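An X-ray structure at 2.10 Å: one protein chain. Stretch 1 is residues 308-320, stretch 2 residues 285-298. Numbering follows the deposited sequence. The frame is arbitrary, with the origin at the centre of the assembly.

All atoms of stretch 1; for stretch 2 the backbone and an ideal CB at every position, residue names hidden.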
# COMPACT_ATOMS: atom_id res chain seq x y z
N HIS A 308 6.33 -10.91 -11.91
CA HIS A 308 5.12 -11.42 -11.28
C HIS A 308 5.28 -11.71 -9.79
O HIS A 308 4.28 -11.69 -9.06
CB HIS A 308 4.67 -12.71 -11.96
CG HIS A 308 3.92 -12.51 -13.24
ND1 HIS A 308 4.41 -11.75 -14.29
CD2 HIS A 308 2.72 -12.98 -13.65
CE1 HIS A 308 3.54 -11.76 -15.28
NE2 HIS A 308 2.50 -12.50 -14.92
N LEU A 309 6.49 -12.00 -9.32
CA LEU A 309 6.65 -12.67 -8.05
C LEU A 309 8.01 -12.37 -7.45
O LEU A 309 9.02 -12.34 -8.16
CB LEU A 309 6.48 -14.19 -8.24
CG LEU A 309 6.31 -15.06 -7.00
CD1 LEU A 309 4.99 -14.76 -6.32
CD2 LEU A 309 6.41 -16.52 -7.39
N MET A 310 8.04 -12.16 -6.13
CA MET A 310 9.27 -12.11 -5.36
C MET A 310 9.38 -13.37 -4.52
O MET A 310 8.40 -13.81 -3.92
CB MET A 310 9.33 -10.87 -4.46
CG MET A 310 10.71 -10.63 -3.85
SD MET A 310 10.71 -9.49 -2.46
CE MET A 310 9.99 -10.51 -1.18
N ALA A 311 10.59 -13.93 -4.46
CA ALA A 311 10.88 -15.10 -3.65
C ALA A 311 12.06 -14.78 -2.75
O ALA A 311 13.07 -14.26 -3.22
CB ALA A 311 11.18 -16.33 -4.52
N LEU A 312 11.92 -15.09 -1.46
CA LEU A 312 12.94 -14.79 -0.46
C LEU A 312 13.64 -16.09 -0.05
O LEU A 312 12.97 -17.06 0.32
CB LEU A 312 12.33 -14.12 0.76
CG LEU A 312 13.32 -13.74 1.87
CD1 LEU A 312 14.27 -12.65 1.39
CD2 LEU A 312 12.58 -13.31 3.12
N THR A 313 14.96 -16.09 -0.13
CA THR A 313 15.77 -17.22 0.32
C THR A 313 16.08 -17.07 1.81
O THR A 313 15.97 -15.99 2.39
CB THR A 313 17.07 -17.31 -0.46
OG1 THR A 313 17.92 -16.20 -0.13
CG2 THR A 313 16.82 -17.33 -1.96
N ASP A 314 16.49 -18.19 2.42
CA ASP A 314 16.88 -18.14 3.82
C ASP A 314 18.20 -17.41 4.03
O ASP A 314 18.55 -17.11 5.17
CB ASP A 314 16.96 -19.55 4.42
CG ASP A 314 17.89 -20.47 3.64
OD1 ASP A 314 17.72 -21.70 3.76
OD2 ASP A 314 18.78 -19.99 2.91
N THR A 315 18.94 -17.11 2.95
CA THR A 315 20.14 -16.29 3.03
C THR A 315 19.85 -14.81 2.84
O THR A 315 20.78 -14.00 2.90
CB THR A 315 21.16 -16.75 1.97
OG1 THR A 315 20.53 -16.77 0.68
CG2 THR A 315 21.68 -18.14 2.30
N GLY A 316 18.60 -14.44 2.61
CA GLY A 316 18.22 -13.04 2.49
C GLY A 316 18.20 -12.49 1.09
O GLY A 316 18.08 -11.27 0.93
N CYS A 317 18.32 -13.34 0.07
CA CYS A 317 18.27 -12.87 -1.31
C CYS A 317 16.82 -12.77 -1.76
O CYS A 317 16.02 -13.67 -1.52
CB CYS A 317 19.03 -13.83 -2.23
SG CYS A 317 20.79 -13.96 -1.87
N ARG A 318 16.49 -11.65 -2.40
CA ARG A 318 15.17 -11.45 -3.00
C ARG A 318 15.26 -11.79 -4.48
O ARG A 318 15.94 -11.09 -5.24
CB ARG A 318 14.69 -10.01 -2.78
CG ARG A 318 14.09 -9.76 -1.41
CD ARG A 318 13.83 -8.28 -1.18
NE ARG A 318 15.03 -7.57 -0.74
CZ ARG A 318 15.14 -6.25 -0.67
NH1 ARG A 318 16.28 -5.70 -0.25
NH2 ARG A 318 14.13 -5.47 -1.03
N LEU A 319 14.59 -12.87 -4.87
CA LEU A 319 14.56 -13.33 -6.26
C LEU A 319 13.29 -12.80 -6.92
O LEU A 319 12.18 -13.09 -6.46
CB LEU A 319 14.58 -14.86 -6.32
CG LEU A 319 15.56 -15.59 -5.40
CD1 LEU A 319 15.39 -17.10 -5.54
CD2 LEU A 319 16.99 -15.18 -5.68
N PHE A 320 13.46 -12.03 -7.99
CA PHE A 320 12.34 -11.45 -8.72
C PHE A 320 12.15 -12.22 -10.03
O PHE A 320 13.05 -12.24 -10.88
CB PHE A 320 12.58 -9.97 -8.99
CG PHE A 320 12.48 -9.12 -7.75
CD1 PHE A 320 11.28 -8.52 -7.41
CD2 PHE A 320 13.58 -8.94 -6.93
CE1 PHE A 320 11.18 -7.75 -6.27
CE2 PHE A 320 13.48 -8.17 -5.79
CZ PHE A 320 12.28 -7.58 -5.45
N UNK A 285 27.51 -17.59 -3.69
CA UNK A 285 27.33 -18.70 -2.74
C UNK A 285 26.15 -18.51 -1.81
O UNK A 285 25.90 -19.39 -0.98
CB UNK A 285 28.60 -18.88 -1.90
N UNK A 286 25.43 -17.39 -1.90
CA UNK A 286 24.22 -17.19 -1.11
C UNK A 286 23.02 -17.93 -1.67
O UNK A 286 21.98 -17.98 -1.00
CB UNK A 286 23.90 -15.70 -1.02
N UNK A 287 23.13 -18.52 -2.86
CA UNK A 287 22.03 -19.25 -3.48
C UNK A 287 22.58 -20.51 -4.12
O UNK A 287 23.21 -20.45 -5.19
CB UNK A 287 21.30 -18.39 -4.51
N UNK A 288 22.35 -21.66 -3.48
CA UNK A 288 22.83 -22.96 -3.94
C UNK A 288 21.71 -23.98 -3.79
O UNK A 288 20.59 -23.65 -3.38
CB UNK A 288 24.07 -23.40 -3.16
N UNK A 289 22.02 -25.24 -4.10
CA UNK A 289 21.06 -26.32 -3.92
C UNK A 289 20.73 -26.57 -2.46
O UNK A 289 19.72 -27.22 -2.16
CB UNK A 289 21.60 -27.61 -4.55
N UNK A 290 21.56 -26.07 -1.54
CA UNK A 290 21.28 -26.17 -0.11
C UNK A 290 20.33 -25.07 0.37
O UNK A 290 19.73 -25.21 1.44
CB UNK A 290 22.59 -26.11 0.68
N UNK A 291 20.17 -24.01 -0.41
CA UNK A 291 19.37 -22.86 0.01
C UNK A 291 17.88 -23.17 -0.08
O UNK A 291 17.43 -23.87 -0.99
CB UNK A 291 19.70 -21.64 -0.84
N UNK A 292 17.12 -22.64 0.87
CA UNK A 292 15.67 -22.79 0.92
C UNK A 292 14.99 -21.47 0.58
O UNK A 292 15.47 -20.40 0.97
CB UNK A 292 15.23 -23.28 2.30
N UNK A 293 13.88 -21.54 -0.14
CA UNK A 293 12.99 -20.40 -0.34
C UNK A 293 11.95 -20.44 0.78
O UNK A 293 11.21 -21.42 0.91
CB UNK A 293 12.33 -20.43 -1.72
N UNK A 294 11.89 -19.37 1.57
CA UNK A 294 11.05 -19.36 2.77
C UNK A 294 9.74 -18.61 2.59
O UNK A 294 8.82 -18.79 3.40
CB UNK A 294 11.82 -18.74 3.94
N UNK A 295 9.61 -17.78 1.55
CA UNK A 295 8.39 -17.00 1.38
C UNK A 295 8.28 -16.50 -0.05
O UNK A 295 9.29 -16.30 -0.73
CB UNK A 295 8.36 -15.82 2.36
N UNK A 296 7.04 -16.31 -0.49
CA UNK A 296 6.73 -15.66 -1.75
C UNK A 296 5.93 -14.40 -1.49
O UNK A 296 5.34 -14.22 -0.42
CB UNK A 296 5.96 -16.60 -2.68
N UNK A 297 5.91 -13.52 -2.48
CA UNK A 297 5.09 -12.31 -2.43
C UNK A 297 4.67 -11.93 -3.84
O UNK A 297 5.52 -11.52 -4.65
CB UNK A 297 5.85 -11.16 -1.76
N UNK A 298 3.39 -12.05 -4.19
CA UNK A 298 2.96 -11.68 -5.54
C UNK A 298 3.15 -10.19 -5.81
O UNK A 298 3.03 -9.35 -4.91
CB UNK A 298 1.49 -12.06 -5.75

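Position 285 has nothing of stretch 1 within 5.5 Å of its ideal CB, so geometry selects little; phi of -74° admits proline, and Pro285 is deposited. At 286 the CB points toward stretch 1, 3.7 Å from Cys317 SG and 3.9 Å from Thr315 OG1. An apolar side chain suits the sulfur, and several would fit; Leu286 is deposited, its CB packing on SG, while its backbone O accepts a short hydrogen bond from Thr315 OG1 (2.5 Å).

The CB at 287 points sideways, 5.3 Å from Thr313 CG2. A long apolar or aromatic side chain could reach Leu319. Phe287 does so with chi1 t: Leu319 CD1 lies 4.3 Å from the ring centroid of Phe287, 27° off the normal, a CH-pi contact over one face.

Positions 288 to 290 are out of contact. A type I turn begins at 288, where an acceptor could take a hydrogen bond from a turn amide; Thr288 OG1 accepts from the N at 290 (3.2 Å). At 289 (-66/-17) and 290 (-82/-18) the angles are those of the turn's middle, so many polar residues would do; Asp289 and Lys290 are deposited, and a water O links Lys290 O (2.7 Å) to Asp314 OD1 (2.8 Å). At 291 the CB lies 4.2 Å from Asp314 OD2, favouring a small, branched or polar residue. Thr291 sets CG2 3.7 Å from Thr313 CB, and its OG1 accepts from Thr288 N (2.9 Å).

At 292 the CB sits tightly, 3.3 Å from Asp314 OD1. A donor would suit this carboxylate. Asn292 gives a weak ND2 bond to Asp314 OD1 (3.4 Å), beside the firmer one from Asn292 N to Asp314 OD1 (3.1 Å).

The strand starts at 293, whose CB shares a face with Ala311 and Thr313; the small Ala311 leaves room for a branched apolar residue. Ile293 CG2 meets Ala311 CB at 4.0 Å. Position 294, at the bulge with psi -17°, points sideways near Leu312 O; apolar or polar residues could serve. Val294 CG2 touches Leu312 CD2 (4.1 Å), and Val294 N donates to Leu312 O (2.8 Å).

At 295 the CB is 4.6 Å from Leu312 CB, and a small residue is adequate: Ala295, whose O accepts from Leu312 N (3.0 Å, 173°) in an antiparallel hydrogen-bonded pair. At 296 the ideal CB is 4.2 Å from Leu309 CD1, and a larger apolar chain fits; Leu296 CD2 packs on Ala311 CB (3.7 Å), and Leu296 CD1 and CD2 come 4.2 and 4.3 Å from Leu309 CD2.

The CB at 297 approaches Met310 CE (4.2 Å), so small residues suit; Ser297 pairs through backbone N to Met310 O (2.9 Å). At 298, phi -64° and no cross-strand amide bond permit proline; Pro298 CG lies 4.4 Å from Leu309 CD1.

Stretch 2 285-298: PLFTDKTNIVALSP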
# COMPACT_ATOMS: atom_id res chain seq x y z
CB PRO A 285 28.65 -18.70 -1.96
CG PRO A 285 29.09 -17.28 -1.99
CD PRO A 285 28.66 -16.74 -3.33
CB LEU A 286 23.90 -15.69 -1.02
CG LEU A 286 24.93 -14.80 -0.32
CD1 LEU A 286 24.49 -13.34 -0.36
CD2 LEU A 286 25.16 -15.24 1.12
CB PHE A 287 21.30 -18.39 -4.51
CG PHE A 287 20.04 -19.01 -5.06
CD1 PHE A 287 19.27 -19.86 -4.28
CD2 PHE A 287 19.64 -18.76 -6.36
CE1 PHE A 287 18.12 -20.44 -4.78
CE2 PHE A 287 18.49 -19.33 -6.87
CZ PHE A 287 17.73 -20.17 -6.08
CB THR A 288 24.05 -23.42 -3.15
OG1 THR A 288 23.66 -23.73 -1.81
CG2 THR A 288 25.13 -22.34 -3.14
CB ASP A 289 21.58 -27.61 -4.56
CG ASP A 289 22.72 -28.23 -3.78
OD1 ASP A 289 22.77 -29.47 -3.68
OD2 ASP A 289 23.57 -27.47 -3.26
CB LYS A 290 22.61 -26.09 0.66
CG LYS A 290 22.50 -26.17 2.18
CD LYS A 290 21.92 -27.49 2.65
CE LYS A 290 22.10 -27.66 4.16
NZ LYS A 290 21.46 -28.89 4.68
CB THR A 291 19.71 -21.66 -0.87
OG1 THR A 291 21.13 -21.46 -0.86
CG2 THR A 291 19.02 -20.40 -0.38
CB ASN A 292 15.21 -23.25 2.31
CG ASN A 292 15.68 -24.65 2.66
OD1 ASN A 292 15.47 -25.60 1.89
ND2 ASN A 292 16.31 -24.79 3.81
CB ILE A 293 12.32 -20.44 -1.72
CG1 ILE A 293 13.39 -20.33 -2.82
CG2 ILE A 293 11.30 -19.30 -1.86
CD1 ILE A 293 12.85 -20.45 -4.24
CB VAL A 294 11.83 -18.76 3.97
CG1 VAL A 294 13.08 -19.57 4.25
CG2 VAL A 294 12.17 -17.30 3.72
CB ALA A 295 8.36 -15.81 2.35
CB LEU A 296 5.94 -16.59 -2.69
CG LEU A 296 6.56 -17.95 -3.02
CD1 LEU A 296 5.64 -18.73 -3.94
CD2 LEU A 296 7.94 -17.79 -3.63
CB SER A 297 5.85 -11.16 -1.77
OG SER A 297 4.99 -10.07 -1.53
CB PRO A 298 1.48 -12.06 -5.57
CG PRO A 298 1.32 -13.06 -4.48
CD PRO A 298 2.28 -12.64 -3.42
O HOH W 1 19.63 -23.74 3.67
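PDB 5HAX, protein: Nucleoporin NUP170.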